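Local coordinates for protein VP5 (Halorubrum pleomorphic virus 2, PDB 6QGI) that probably serves as the envelope spike of a haloarchaeal pleomorphic virus and is thought to drive fusion of the viral and host membranes, at residues A[141-146]-A[211-216]; A[74-79]-A[267-272]; A[354-359]-A[368-373]; A[301-306]-A[446-451]. One frame throughout, in Å; residues are numbered along the deposited sequence.

Contact 1 of 4, residues A[141-146]-A[211-216]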
loop_
_atom_site.group_PDB
_atom_site.type_symbol
_atom_site.label_atom_id
_atom_site.label_comp_id
_atom_site.label_asym_id
_atom_site.label_seq_id
_atom_site.Cartn_x
_atom_site.Cartn_y
_atom_site.Cartn_z
ATOM N N ASP A 141 24.211 -0.073 18.373
ATOM C CA ASP A 141 24.438 1.297 17.896
ATOM C C ASP A 141 23.413 1.697 16.824
ATOM O O ASP A 141 23.251 2.895 16.554
ATOM C CB ASP A 141 25.868 1.454 17.348
ATOM C CG ASP A 141 26.955 1.173 18.369
ATOM O OD1 ASP A 141 27.011 1.892 19.392
ATOM O OD2 ASP A 141 27.754 0.237 18.143
ATOM N N VAL A 142 22.724 0.704 16.219
ATOM C CA VAL A 142 21.722 0.951 15.177
ATOM C C VAL A 142 20.326 0.441 15.615
ATOM O O VAL A 142 19.321 0.996 15.166
ATOM C CB VAL A 142 22.132 0.405 13.777
ATOM C CG1 VAL A 142 23.325 1.172 13.218
ATOM C CG2 VAL A 142 22.431 -1.093 13.800
ATOM N N PHE A 143 20.270 -0.586 16.498
ATOM C CA PHE A 143 19.026 -1.175 17.014
ATOM C C PHE A 143 18.822 -0.879 18.498
ATOM O O PHE A 143 19.800 -0.791 19.237
ATOM C CB PHE A 143 18.995 -2.697 16.788
ATOM C CG PHE A 143 18.994 -3.113 15.340
ATOM C CD1 PHE A 143 17.829 -3.057 14.583
ATOM C CD2 PHE A 143 20.153 -3.582 14.735
ATOM C CE1 PHE A 143 17.830 -3.450 13.242
ATOM C CE2 PHE A 143 20.159 -3.949 13.387
ATOM C CZ PHE A 143 18.998 -3.885 12.651
ATOM N N LEU A 144 17.545 -0.746 18.938
ATOM C CA LEU A 144 17.184 -0.481 20.339
ATOM C C LEU A 144 17.680 -1.618 21.247
ATOM O O LEU A 144 18.260 -1.349 22.298
ATOM C CB LEU A 144 15.665 -0.285 20.486
ATOM C CG LEU A 144 15.143 0.109 21.872
ATOM C CD1 LEU A 144 15.465 1.551 22.206
ATOM C CD2 LEU A 144 13.659 -0.121 21.976
ATOM N N MET A 145 17.473 -2.881 20.810
ATOM C CA MET A 145 17.911 -4.126 21.460
ATOM C C MET A 145 17.287 -4.293 22.841
ATOM O O MET A 145 17.885 -4.914 23.721
ATOM C CB MET A 145 19.453 -4.208 21.548
ATOM C CG MET A 145 20.152 -4.076 20.205
ATOM S SD MET A 145 19.939 -5.520 19.154
ATOM C CE MET A 145 21.214 -6.587 19.821
ATOM N N LEU A 146 16.072 -3.760 23.015
ATOM C CA LEU A 146 15.337 -3.851 24.271
ATOM C C LEU A 146 14.133 -4.760 24.139
ATOM O O LEU A 146 13.615 -4.954 23.037
ATOM C CB LEU A 146 14.866 -2.463 24.753
ATOM C CG LEU A 146 15.907 -1.468 25.248
ATOM C CD1 LEU A 146 15.235 -0.199 25.710
ATOM C CD2 LEU A 146 16.743 -2.038 26.380
ATOM N N PRO A 211 12.069 -5.203 15.152
ATOM C CA PRO A 211 13.281 -4.421 15.463
ATOM C C PRO A 211 13.053 -2.916 15.379
ATOM O O PRO A 211 12.307 -2.438 14.524
ATOM C CB PRO A 211 14.294 -4.871 14.405
ATOM C CG PRO A 211 13.761 -6.129 13.837
ATOM C CD PRO A 211 12.284 -6.119 14.012
ATOM N N THR A 212 13.679 -2.178 16.291
ATOM C CA THR A 212 13.590 -0.724 16.327
ATOM C C THR A 212 14.914 -0.183 15.803
ATOM O O THR A 212 15.953 -0.356 16.442
ATOM C CB THR A 212 13.212 -0.249 17.733
ATOM O OG1 THR A 212 11.899 -0.710 18.028
ATOM C CG2 THR A 212 13.261 1.256 17.884
ATOM N N VAL A 213 14.878 0.417 14.609
ATOM C CA VAL A 213 16.070 0.998 13.988
ATOM C C VAL A 213 16.136 2.467 14.379
ATOM O O VAL A 213 15.174 3.203 14.184
ATOM C CB VAL A 213 16.120 0.794 12.455
ATOM C CG1 VAL A 213 17.376 1.421 11.862
ATOM C CG2 VAL A 213 16.064 -0.684 12.106
ATOM N N GLN A 214 17.267 2.881 14.941
ATOM C CA GLN A 214 17.472 4.254 15.373
ATOM C C GLN A 214 18.670 4.899 14.674
ATOM O O GLN A 214 19.659 4.225 14.389
ATOM C CB GLN A 214 17.636 4.317 16.906
ATOM C CG GLN A 214 18.804 3.498 17.477
ATOM C CD GLN A 214 18.925 3.618 18.974
ATOM O OE1 GLN A 214 17.940 3.824 19.696
ATOM N NE2 GLN A 214 20.144 3.465 19.478
ATOM N N TYR A 215 18.560 6.212 14.401
ATOM C CA TYR A 215 19.599 7.068 13.822
ATOM C C TYR A 215 19.271 8.546 14.069
ATOM O O TYR A 215 18.172 9.008 13.748
ATOM C CB TYR A 215 19.823 6.804 12.316
ATOM C CG TYR A 215 20.725 7.816 11.630
ATOM C CD1 TYR A 215 22.102 7.804 11.835
ATOM C CD2 TYR A 215 20.201 8.786 10.781
ATOM C CE1 TYR A 215 22.932 8.749 11.231
ATOM C CE2 TYR A 215 21.022 9.731 10.164
ATOM C CZ TYR A 215 22.388 9.710 10.394
ATOM O OH TYR A 215 23.197 10.643 9.792
ATOM N N ASP A 216 20.250 9.277 14.624
ATOM C CA ASP A 216 20.250 10.725 14.884
ATOM C C ASP A 216 19.000 11.219 15.658
ATOM O O ASP A 216 18.443 12.277 15.343
ATOM C CB ASP A 216 20.409 11.482 13.541
ATOM C CG ASP A 216 20.891 12.917 13.641
ATOM O OD1 ASP A 216 21.696 13.215 14.556
ATOM O OD2 ASP A 216 20.469 13.741 12.803
#

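Contact 2 of 4, residues A[74-79]-A[267-272]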
loop_
_atom_site.group_PDB
_atom_site.type_symbol
_atom_site.label_atom_id
_atom_site.label_comp_id
_atom_site.label_asym_id
_atom_site.label_seq_id
_atom_site.Cartn_x
_atom_site.Cartn_y
_atom_site.Cartn_z
ATOM N N TYR A 74 -14.139 -16.675 -4.829
ATOM C CA TYR A 74 -15.469 -17.172 -5.168
ATOM C C TYR A 74 -15.769 -17.088 -6.672
ATOM O O TYR A 74 -16.311 -18.043 -7.211
ATOM C CB TYR A 74 -16.541 -16.413 -4.391
ATOM C CG TYR A 74 -16.996 -17.075 -3.109
ATOM C CD1 TYR A 74 -17.589 -18.336 -3.127
ATOM C CD2 TYR A 74 -16.926 -16.405 -1.892
ATOM C CE1 TYR A 74 -18.044 -18.937 -1.953
ATOM C CE2 TYR A 74 -17.384 -16.992 -0.714
ATOM C CZ TYR A 74 -17.938 -18.260 -0.750
ATOM O OH TYR A 74 -18.388 -18.848 0.405
ATOM N N THR A 75 -15.404 -15.974 -7.348
ATOM C CA THR A 75 -15.617 -15.788 -8.791
ATOM C C THR A 75 -14.957 -16.944 -9.579
ATOM O O THR A 75 -15.640 -17.584 -10.373
ATOM C CB THR A 75 -15.115 -14.398 -9.244
ATOM O OG1 THR A 75 -15.850 -13.383 -8.558
ATOM C CG2 THR A 75 -15.256 -14.179 -10.742
ATOM N N ASP A 76 -13.666 -17.240 -9.309
ATOM C CA ASP A 76 -12.893 -18.300 -9.972
ATOM C C ASP A 76 -13.393 -19.693 -9.618
ATOM O O ASP A 76 -13.390 -20.575 -10.476
ATOM C CB ASP A 76 -11.404 -18.197 -9.604
ATOM C CG ASP A 76 -10.649 -17.025 -10.208
ATOM O OD1 ASP A 76 -11.196 -16.370 -11.127
ATOM O OD2 ASP A 76 -9.506 -16.772 -9.773
ATOM N N ALA A 77 -13.783 -19.897 -8.349
ATOM C CA ALA A 77 -14.291 -21.164 -7.831
ATOM C C ALA A 77 -15.647 -21.498 -8.442
ATOM O O ALA A 77 -15.838 -22.630 -8.890
ATOM C CB ALA A 77 -14.401 -21.099 -6.318
ATOM N N LYS A 78 -16.574 -20.512 -8.483
ATOM C CA LYS A 78 -17.914 -20.680 -9.051
ATOM C C LYS A 78 -17.847 -20.929 -10.560
ATOM O O LYS A 78 -18.533 -21.837 -11.026
ATOM C CB LYS A 78 -18.825 -19.489 -8.735
ATOM C CG LYS A 78 -19.310 -19.489 -7.289
ATOM C CD LYS A 78 -20.200 -18.308 -6.952
ATOM C CE LYS A 78 -20.442 -18.257 -5.468
ATOM N NZ LYS A 78 -21.311 -17.119 -5.112
ATOM N N ILE A 79 -16.987 -20.178 -11.306
ATOM C CA ILE A 79 -16.822 -20.335 -12.762
ATOM C C ILE A 79 -16.380 -21.776 -13.081
ATOM O O ILE A 79 -17.035 -22.434 -13.893
ATOM C CB ILE A 79 -15.876 -19.264 -13.381
ATOM C CG1 ILE A 79 -16.596 -17.903 -13.441
ATOM C CG2 ILE A 79 -15.385 -19.668 -14.789
ATOM C CD1 ILE A 79 -15.710 -16.726 -13.552
ATOM N N LEU A 267 -16.779 -15.230 -20.256
ATOM C CA LEU A 267 -16.621 -14.131 -19.303
ATOM C C LEU A 267 -15.147 -13.947 -18.885
ATOM O O LEU A 267 -14.447 -14.916 -18.574
ATOM C CB LEU A 267 -17.558 -14.368 -18.082
ATOM C CG LEU A 267 -17.323 -13.656 -16.717
ATOM C CD1 LEU A 267 -17.437 -12.171 -16.812
ATOM C CD2 LEU A 267 -18.339 -14.091 -15.702
ATOM N N VAL A 268 -14.689 -12.681 -18.926
ATOM C CA VAL A 268 -13.348 -12.246 -18.526
ATOM C C VAL A 268 -13.504 -11.650 -17.126
ATOM O O VAL A 268 -14.167 -10.617 -16.965
ATOM C CB VAL A 268 -12.689 -11.265 -19.540
ATOM C CG1 VAL A 268 -11.275 -10.888 -19.106
ATOM C CG2 VAL A 268 -12.677 -11.845 -20.953
ATOM N N THR A 269 -12.956 -12.352 -16.111
ATOM C CA THR A 269 -13.060 -12.011 -14.687
ATOM C C THR A 269 -12.429 -10.641 -14.362
ATOM O O THR A 269 -11.461 -10.256 -15.027
ATOM C CB THR A 269 -12.426 -13.114 -13.798
ATOM O OG1 THR A 269 -10.998 -13.053 -13.839
ATOM C CG2 THR A 269 -12.911 -14.509 -14.137
ATOM N N PRO A 270 -12.927 -9.917 -13.318
ATOM C CA PRO A 270 -12.299 -8.634 -12.943
ATOM C C PRO A 270 -10.800 -8.798 -12.677
ATOM O O PRO A 270 -10.012 -7.941 -13.077
ATOM C CB PRO A 270 -13.056 -8.232 -11.674
ATOM C CG PRO A 270 -14.363 -8.918 -11.784
ATOM C CD PRO A 270 -14.054 -10.235 -12.416
ATOM N N ARG A 271 -10.415 -9.947 -12.068
ATOM C CA ARG A 271 -9.037 -10.354 -11.775
ATOM C C ARG A 271 -8.238 -10.481 -13.084
ATOM O O ARG A 271 -7.168 -9.887 -13.181
ATOM C CB ARG A 271 -9.036 -11.684 -10.991
ATOM C CG ARG A 271 -7.658 -12.179 -10.582
ATOM C CD ARG A 271 -7.582 -13.693 -10.599
ATOM N NE ARG A 271 -6.297 -14.160 -10.077
ATOM C CZ ARG A 271 -5.956 -15.435 -9.907
ATOM N NH1 ARG A 271 -6.808 -16.403 -10.226
ATOM N NH2 ARG A 271 -4.769 -15.752 -9.414
ATOM N N GLU A 272 -8.773 -11.219 -14.093
ATOM C CA GLU A 272 -8.141 -11.413 -15.407
ATOM C C GLU A 272 -7.925 -10.068 -16.123
ATOM O O GLU A 272 -6.827 -9.832 -16.621
ATOM C CB GLU A 272 -8.976 -12.356 -16.283
ATOM C CG GLU A 272 -8.295 -12.787 -17.574
ATOM C CD GLU A 272 -9.129 -13.632 -18.525
ATOM O OE1 GLU A 272 -10.257 -14.032 -18.152
ATOM O OE2 GLU A 272 -8.651 -13.894 -19.653
#

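Contact 3 of 4, residues A[354-359]-A[368-373]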
loop_
_atom_site.group_PDB
_atom_site.type_symbol
_atom_site.label_atom_id
_atom_site.label_comp_id
_atom_site.label_asym_id
_atom_site.label_seq_id
_atom_site.Cartn_x
_atom_site.Cartn_y
_atom_site.Cartn_z
ATOM N N GLY A 354 -0.360 23.762 -3.398
ATOM C CA GLY A 354 -0.366 24.104 -1.984
ATOM C C GLY A 354 0.526 25.261 -1.616
ATOM O O GLY A 354 1.645 25.370 -2.121
ATOM N N ASP A 355 0.034 26.121 -0.717
ATOM C CA ASP A 355 0.781 27.274 -0.236
ATOM C C ASP A 355 1.945 26.808 0.636
ATOM O O ASP A 355 1.783 25.920 1.481
ATOM C CB ASP A 355 -0.137 28.241 0.532
ATOM C CG ASP A 355 0.479 29.604 0.787
ATOM O OD1 ASP A 355 0.780 30.317 -0.201
ATOM O OD2 ASP A 355 0.644 29.967 1.972
ATOM N N TRP A 356 3.134 27.369 0.374
ATOM C CA TRP A 356 4.354 27.079 1.117
ATOM C C TRP A 356 4.613 28.226 2.097
ATOM O O TRP A 356 4.640 29.392 1.698
ATOM C CB TRP A 356 5.539 26.859 0.167
ATOM C CG TRP A 356 6.748 26.295 0.848
ATOM C CD1 TRP A 356 7.794 26.996 1.369
ATOM C CD2 TRP A 356 7.024 24.910 1.107
ATOM N NE1 TRP A 356 8.710 26.136 1.928
ATOM C CE2 TRP A 356 8.267 24.848 1.774
ATOM C CE3 TRP A 356 6.345 23.711 0.828
ATOM C CZ2 TRP A 356 8.847 23.635 2.169
ATOM C CZ3 TRP A 356 6.923 22.509 1.213
ATOM C CH2 TRP A 356 8.156 22.479 1.879
ATOM N N THR A 357 4.729 27.892 3.389
ATOM C CA THR A 357 4.930 28.856 4.479
ATOM C C THR A 357 6.257 28.560 5.206
ATOM O O THR A 357 6.735 29.391 5.982
ATOM C CB THR A 357 3.701 28.813 5.421
ATOM O OG1 THR A 357 2.564 29.286 4.699
ATOM C CG2 THR A 357 3.864 29.660 6.676
ATOM N N ALA A 358 6.868 27.400 4.925
ATOM C CA ALA A 358 8.113 26.990 5.553
ATOM C C ALA A 358 9.325 27.627 4.856
ATOM O O ALA A 358 10.162 26.929 4.282
ATOM C CB ALA A 358 8.210 25.473 5.550
ATOM N N TYR A 359 9.425 28.964 4.930
ATOM C CA TYR A 359 10.516 29.716 4.319
ATOM C C TYR A 359 10.930 30.905 5.180
ATOM O O TYR A 359 10.116 31.421 5.951
ATOM C CB TYR A 359 10.127 30.200 2.906
ATOM C CG TYR A 359 9.027 31.244 2.879
ATOM C CD1 TYR A 359 9.328 32.603 2.928
ATOM C CD2 TYR A 359 7.691 30.878 2.763
ATOM C CE1 TYR A 359 8.320 33.567 2.929
ATOM C CE2 TYR A 359 6.676 31.836 2.730
ATOM C CZ TYR A 359 6.998 33.182 2.792
ATOM O OH TYR A 359 6.009 34.132 2.753
ATOM N N VAL A 368 17.964 31.918 -0.981
ATOM C CA VAL A 368 16.642 31.748 -0.369
ATOM C C VAL A 368 16.735 30.533 0.556
ATOM O O VAL A 368 17.356 29.544 0.182
ATOM C CB VAL A 368 15.489 31.623 -1.400
ATOM C CG1 VAL A 368 14.154 31.399 -0.700
ATOM C CG2 VAL A 368 15.413 32.859 -2.293
ATOM N N THR A 369 16.139 30.613 1.756
ATOM C CA THR A 369 16.191 29.537 2.742
ATOM C C THR A 369 14.780 29.033 3.087
ATOM O O THR A 369 13.867 29.833 3.300
ATOM C CB THR A 369 16.969 30.016 3.983
ATOM O OG1 THR A 369 18.258 30.471 3.559
ATOM C CG2 THR A 369 17.142 28.923 5.038
ATOM N N LEU A 370 14.627 27.690 3.119
ATOM C CA LEU A 370 13.409 26.951 3.475
ATOM C C LEU A 370 13.595 26.295 4.837
ATOM O O LEU A 370 14.665 25.746 5.106
ATOM C CB LEU A 370 13.042 25.882 2.423
ATOM C CG LEU A 370 12.774 26.314 0.975
ATOM C CD1 LEU A 370 12.363 25.122 0.135
ATOM C CD2 LEU A 370 11.709 27.402 0.879
ATOM N N THR A 371 12.564 26.351 5.690
ATOM C CA THR A 371 12.639 25.792 7.042
ATOM C C THR A 371 12.078 24.347 7.104
ATOM O O THR A 371 12.164 23.708 8.158
ATOM C CB THR A 371 11.973 26.734 8.051
ATOM O OG1 THR A 371 10.679 27.095 7.580
ATOM C CG2 THR A 371 12.796 27.993 8.303
ATOM N N SER A 372 11.559 23.824 5.972
ATOM C CA SER A 372 11.077 22.446 5.846
ATOM C C SER A 372 11.500 21.853 4.509
ATOM O O SER A 372 11.609 22.573 3.516
ATOM C CB SER A 372 9.564 22.351 6.011
ATOM O OG SER A 372 9.153 22.678 7.330
ATOM N N GLU A 373 11.746 20.531 4.500
ATOM C CA GLU A 373 12.178 19.743 3.347
ATOM C C GLU A 373 11.162 19.826 2.196
ATOM O O GLU A 373 9.987 19.528 2.414
ATOM C CB GLU A 373 12.376 18.276 3.770
ATOM C CG GLU A 373 13.346 17.491 2.901
ATOM C CD GLU A 373 13.977 16.271 3.551
ATOM O OE1 GLU A 373 13.443 15.779 4.572
ATOM O OE2 GLU A 373 15.016 15.806 3.032
#

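Contact 4 of 4, residues A[301-306]-A[446-451]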
loop_
_atom_site.group_PDB
_atom_site.type_symbol
_atom_site.label_atom_id
_atom_site.label_comp_id
_atom_site.label_asym_id
_atom_site.label_seq_id
_atom_site.Cartn_x
_atom_site.Cartn_y
_atom_site.Cartn_z
ATOM N N ARG A 301 -17.527 10.996 -9.318
ATOM C CA ARG A 301 -17.447 12.286 -8.633
ATOM C C ARG A 301 -16.013 12.651 -8.264
ATOM O O ARG A 301 -15.424 12.058 -7.356
ATOM C CB ARG A 301 -18.361 12.335 -7.402
ATOM C CG ARG A 301 -19.785 12.753 -7.742
ATOM C CD ARG A 301 -20.813 11.974 -6.947
ATOM N NE ARG A 301 -20.901 10.587 -7.407
ATOM C CZ ARG A 301 -22.019 10.001 -7.819
ATOM N NH1 ARG A 301 -21.995 8.739 -8.233
ATOM N NH2 ARG A 301 -23.168 10.661 -7.813
ATOM N N GLU A 302 -15.457 13.637 -8.992
ATOM C CA GLU A 302 -14.116 14.163 -8.771
ATOM C C GLU A 302 -14.173 15.132 -7.604
ATOM O O GLU A 302 -15.001 16.050 -7.587
ATOM C CB GLU A 302 -13.556 14.838 -10.034
ATOM C CG GLU A 302 -12.048 15.037 -9.994
ATOM C CD GLU A 302 -11.495 16.018 -11.009
ATOM O OE1 GLU A 302 -11.413 15.659 -12.205
ATOM O OE2 GLU A 302 -11.131 17.146 -10.603
ATOM N N ALA A 303 -13.310 14.902 -6.614
ATOM C CA ALA A 303 -13.252 15.719 -5.416
ATOM C C ALA A 303 -11.892 16.345 -5.239
ATOM O O ALA A 303 -10.875 15.662 -5.387
ATOM C CB ALA A 303 -13.582 14.872 -4.203
ATOM N N THR A 304 -11.871 17.649 -4.929
ATOM C CA THR A 304 -10.642 18.380 -4.632
ATOM C C THR A 304 -10.534 18.382 -3.103
ATOM O O THR A 304 -11.473 18.806 -2.422
ATOM C CB THR A 304 -10.631 19.780 -5.281
ATOM O OG1 THR A 304 -11.739 20.542 -4.800
ATOM C CG2 THR A 304 -10.660 19.725 -6.804
ATOM N N ILE A 305 -9.440 17.818 -2.568
ATOM C CA ILE A 305 -9.234 17.703 -1.120
ATOM C C ILE A 305 -8.075 18.583 -0.650
ATOM O O ILE A 305 -7.177 18.898 -1.430
ATOM C CB ILE A 305 -9.024 16.225 -0.663
ATOM C CG1 ILE A 305 -7.821 15.548 -1.379
ATOM C CG2 ILE A 305 -10.310 15.418 -0.814
ATOM C CD1 ILE A 305 -7.225 14.326 -0.681
ATOM N N THR A 306 -8.104 18.969 0.629
ATOM C CA THR A 306 -7.035 19.721 1.271
ATOM C C THR A 306 -6.592 18.904 2.465
ATOM O O THR A 306 -7.395 18.670 3.369
ATOM C CB THR A 306 -7.474 21.158 1.649
ATOM O OG1 THR A 306 -7.702 21.903 0.459
ATOM C CG2 THR A 306 -6.429 21.895 2.495
ATOM N N ASP A 446 -12.951 20.322 -0.451
ATOM C CA ASP A 446 -13.252 21.718 -0.783
ATOM C C ASP A 446 -14.359 21.816 -1.824
ATOM O O ASP A 446 -15.098 22.805 -1.836
ATOM C CB ASP A 446 -12.001 22.447 -1.294
ATOM C CG ASP A 446 -10.920 22.711 -0.260
ATOM O OD1 ASP A 446 -11.197 22.547 0.955
ATOM O OD2 ASP A 446 -9.806 23.101 -0.662
ATOM N N LYS A 447 -14.466 20.792 -2.701
ATOM C CA LYS A 447 -15.450 20.712 -3.780
ATOM C C LYS A 447 -15.651 19.266 -4.254
ATOM O O LYS A 447 -14.725 18.458 -4.195
ATOM C CB LYS A 447 -14.985 21.582 -4.965
ATOM C CG LYS A 447 -16.107 22.136 -5.838
ATOM C CD LYS A 447 -15.752 22.132 -7.329
ATOM C CE LYS A 447 -14.826 23.242 -7.773
ATOM N NZ LYS A 447 -14.384 23.052 -9.181
ATOM N N LEU A 448 -16.870 18.966 -4.737
ATOM C CA LEU A 448 -17.299 17.703 -5.348
ATOM C C LEU A 448 -17.918 18.022 -6.704
ATOM O O LEU A 448 -18.774 18.905 -6.776
ATOM C CB LEU A 448 -18.315 16.947 -4.463
ATOM C CG LEU A 448 -17.832 16.345 -3.155
ATOM C CD1 LEU A 448 -18.984 15.823 -2.358
ATOM C CD2 LEU A 448 -16.928 15.185 -3.403
ATOM N N THR A 449 -17.482 17.338 -7.775
ATOM C CA THR A 449 -17.988 17.575 -9.130
ATOM C C THR A 449 -18.290 16.264 -9.844
ATOM O O THR A 449 -17.420 15.395 -9.924
ATOM C CB THR A 449 -16.975 18.405 -9.957
ATOM O OG1 THR A 449 -16.747 19.659 -9.319
ATOM C CG2 THR A 449 -17.432 18.645 -11.397
ATOM N N ASN A 450 -19.509 16.148 -10.408
ATOM C CA ASN A 450 -19.889 14.997 -11.218
ATOM C C ASN A 450 -19.214 15.186 -12.576
ATOM O O ASN A 450 -19.495 16.166 -13.258
ATOM C CB ASN A 450 -21.409 14.870 -11.323
ATOM C CG ASN A 450 -21.876 13.583 -11.959
ATOM O OD1 ASN A 450 -21.687 13.341 -13.157
ATOM N ND2 ASN A 450 -22.511 12.732 -11.167
ATOM N N THR A 451 -18.260 14.306 -12.919
ATOM C CA THR A 451 -17.446 14.381 -14.141
ATOM C C THR A 451 -18.250 14.309 -15.460
ATOM O O THR A 451 -17.798 14.882 -16.452
ATOM C CB THR A 451 -16.372 13.286 -14.142
ATOM O OG1 THR A 451 -16.969 12.032 -13.801
ATOM C CG2 THR A 451 -15.222 13.594 -13.193
HETATM O O HOH W 1 -24.070 13.182 -8.584
#

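Contact 1 of 4, residues A[141-146]-A[211-216]
Two backbone hydrogen bonds join residues 141-146 to residues 211-216. Gln-214 N donates to Val-142 O at 2.8 Å, almost straight at 175° and in the plane of the carbonyl. Leu-144 N donates to Thr-212 O at 3.0 Å. Between them Phe-143 faces Val-213 as a single bridge. Thr-212 O also receives a CA-H...O contact from Phe-143 CA at 3.2 Å.

The side chains part to two sides of this bridge. The Phe-143 ring has CG anti to its carbonyl carbon, chi1 -64°, and lies alongside Val-213 and Pro-211. Its CE1 atom meets Val-213 CG2 at 3.5 Å, and its CD1 atom meets Pro-211 CB at 4.0 Å. Elsewhere Leu-144 CB touches Thr-212 CB at 3.7 Å. The aliphatic CG of Gln-214 rests on Val-142 O at 3.4 Å.

Further out, Leu-124, Ile-127 and Leu-128 of helix 91-133 pack on the Phe-143 ring. Ala-48 of helix 37-60 meets Val-213, and Asn-208 bonds to Thr-212 OG1. Strand 212-215 also pairs with strand 218-221. The contact is an isolated beta bridge that ties the loop after helix 91-133 to the edge of a two-stranded antiparallel sheet, with its apolar side on the helices.

Contact 2 of 4, residues A[74-79]-A[267-272]
Thr-75 OG1 is gripped by two hydrogen bonds, one to His-71 O in its own helix and a weak one with His-468 NE2. With the hydroxyl so held beside the backbone N, its CG2 lies anti to that N and meets residues 267-272. There Thr-269 OG1 is the capping acceptor within its own segment, taking Glu-272 N at 2.9 Å and 159°. The hydroxyl sits between the backbone N and the carbonyl carbon, which leaves CG2 anti to the carbonyl carbon and pointed at helix 66-86.

That methyl makes the central apolar touch. Ile-79 CD1 reaches Thr-269 CG2 at 3.6 Å, crossing obliquely. Thr-75 slides past in the opposite direction, with the CG2 atoms of Thr-75 and Thr-269 4.1 Å apart. Ile-79 CD1 also meets Leu-267 CD2 at 4.3 Å.

Thr-269 is thus the N-cap of helix 270-279, and the contact joins the N-terminal end of that helix to the flank of helix 66-86. Helices 91-133 and 476-496 lie around it, the latter with Trp-479 and Glu-483 beside Leu-267.

In the first turn of the shorter helix, two residues after the cap, Arg-271 reaches back with CG anti to its backbone N and a bend at chi2. Its NH1 forms a salt bridge with Asp-76 OD2 at 2.8 Å. The hydrogen bond within it is weak, with an angle of 125°, and the carboxylate and guanidinium planes are 37° apart. Attraction of charge therefore probably matters more here than bond direction. Arg-271 NE is held separately by Leu-20 O. Asp-76 also touches Glu-101 of helix 91-133, an acidic neighbour that could raise its proton affinity, while Arg-271 would tend to lower it.

Contact 3 of 4, residues A[354-359]-A[368-373]
Ala-358 is the central residue of an inverse gamma turn, closed by a weak bond from Tyr-359 N to Thr-357 O, and its own O takes two donors. Thr-371 N meets Ala-358 O from across the contact at 2.8 Å, above the carbonyl plane by 61°, so the bond does not follow a lone pair. Trp-356 NE1, from the same segment, adds a weak bond to Ala-358 O at 2.9 Å.

The indole is placed by chi1 -169°, with CG anti to the backbone N. One face carries Ala-358 CB, offset toward the rim. The edge of the indole's six-membered ring meets backbone oxygens: Ser-372 O lies 3.3 Å from Trp-356 CZ2, and Glu-373 O lies 3.5 Å from Trp-356 CH2. The Leu-370 side chain crosses that of Trp-356 at about a right angle, its CD2 3.4 Å from Trp-356 NE1. Leu-370 CD2 also meets Tyr-359 CB at 3.8 Å. The same Ala-358 CB meets Ser-372 CB at 3.4 Å.

Tyr-375 stacks edge-to-face with Trp-356. This is an inverse gamma turn just after strand 343-355, bridged through Tyr-359 to Leu-370 at the end of strand 367-370, with the chain reversing in the residues between.

Contact 4 of 4, residues A[301-306]-A[446-451]
Strands 301-307 and 443-450 pair as antiparallel neighbours, the axes of 301-306 and 446-450 coming within 4.5 Å. The hydrogen-bonded pair of Glu-302 and Thr-449 is closed in both directions: Glu-302 N reaches Thr-449 O at 2.8 Å, and Thr-449 N returns to Glu-302 O. Thr-304 N bonds to Lys-447 O, but the return to Thr-304 O comes from Asp-446 N, one residue earlier. This is consistent with a classic beta bulge at Asp-446 and Lys-447 opposite Thr-304.

Ala-303 CB touches Leu-448 CD2 at 3.5 Å on the face shared with Arg-301 and Asn-450, and Phe-318 packs on Ala-303. On the other face Thr-304 OG1 lies beside Lys-447 CB at 3.4 Å.

Thr-306 OG1 donates to Asp-446 OD2 at 2.7 Å from above the carboxylate plane. At the far end Asn-450 ND2 lies over one face of the Arg-301 guanidinium, the planes 79° apart. One water accepts from Asn-450 ND2 at 3.1 Å and weakly from Arg-301 NH2 at 2.8 Å. Arg-301 NE has its salt bridge with Asp-298. Two donors thus share a water instead of bonding each other, and the Thr-306 bond probably helps stabilise charged Asp-446.

Contacts 1 and 2 come first along the chain. The 74-79 and 267-272 segments enclose the whole of contact 1 in sequence, and all four segments lie in the N-terminal region of the envelope protein. Their centres are 46 Å apart, yet helix 91-133 packs on both. Contact 4 follows, and contact 3 falls between its two strands in sequence. These two reach the same network of antiparallel strands, through 343-355 and 301-307, with nearest atoms about 8 Å apart. Contacts 1 and 3 approach to about 11 Å between nearest atoms without touching. The chain thus combines a long helical part with a beta-rich part, consistent with an envelope protein proposed to act in membrane fusion.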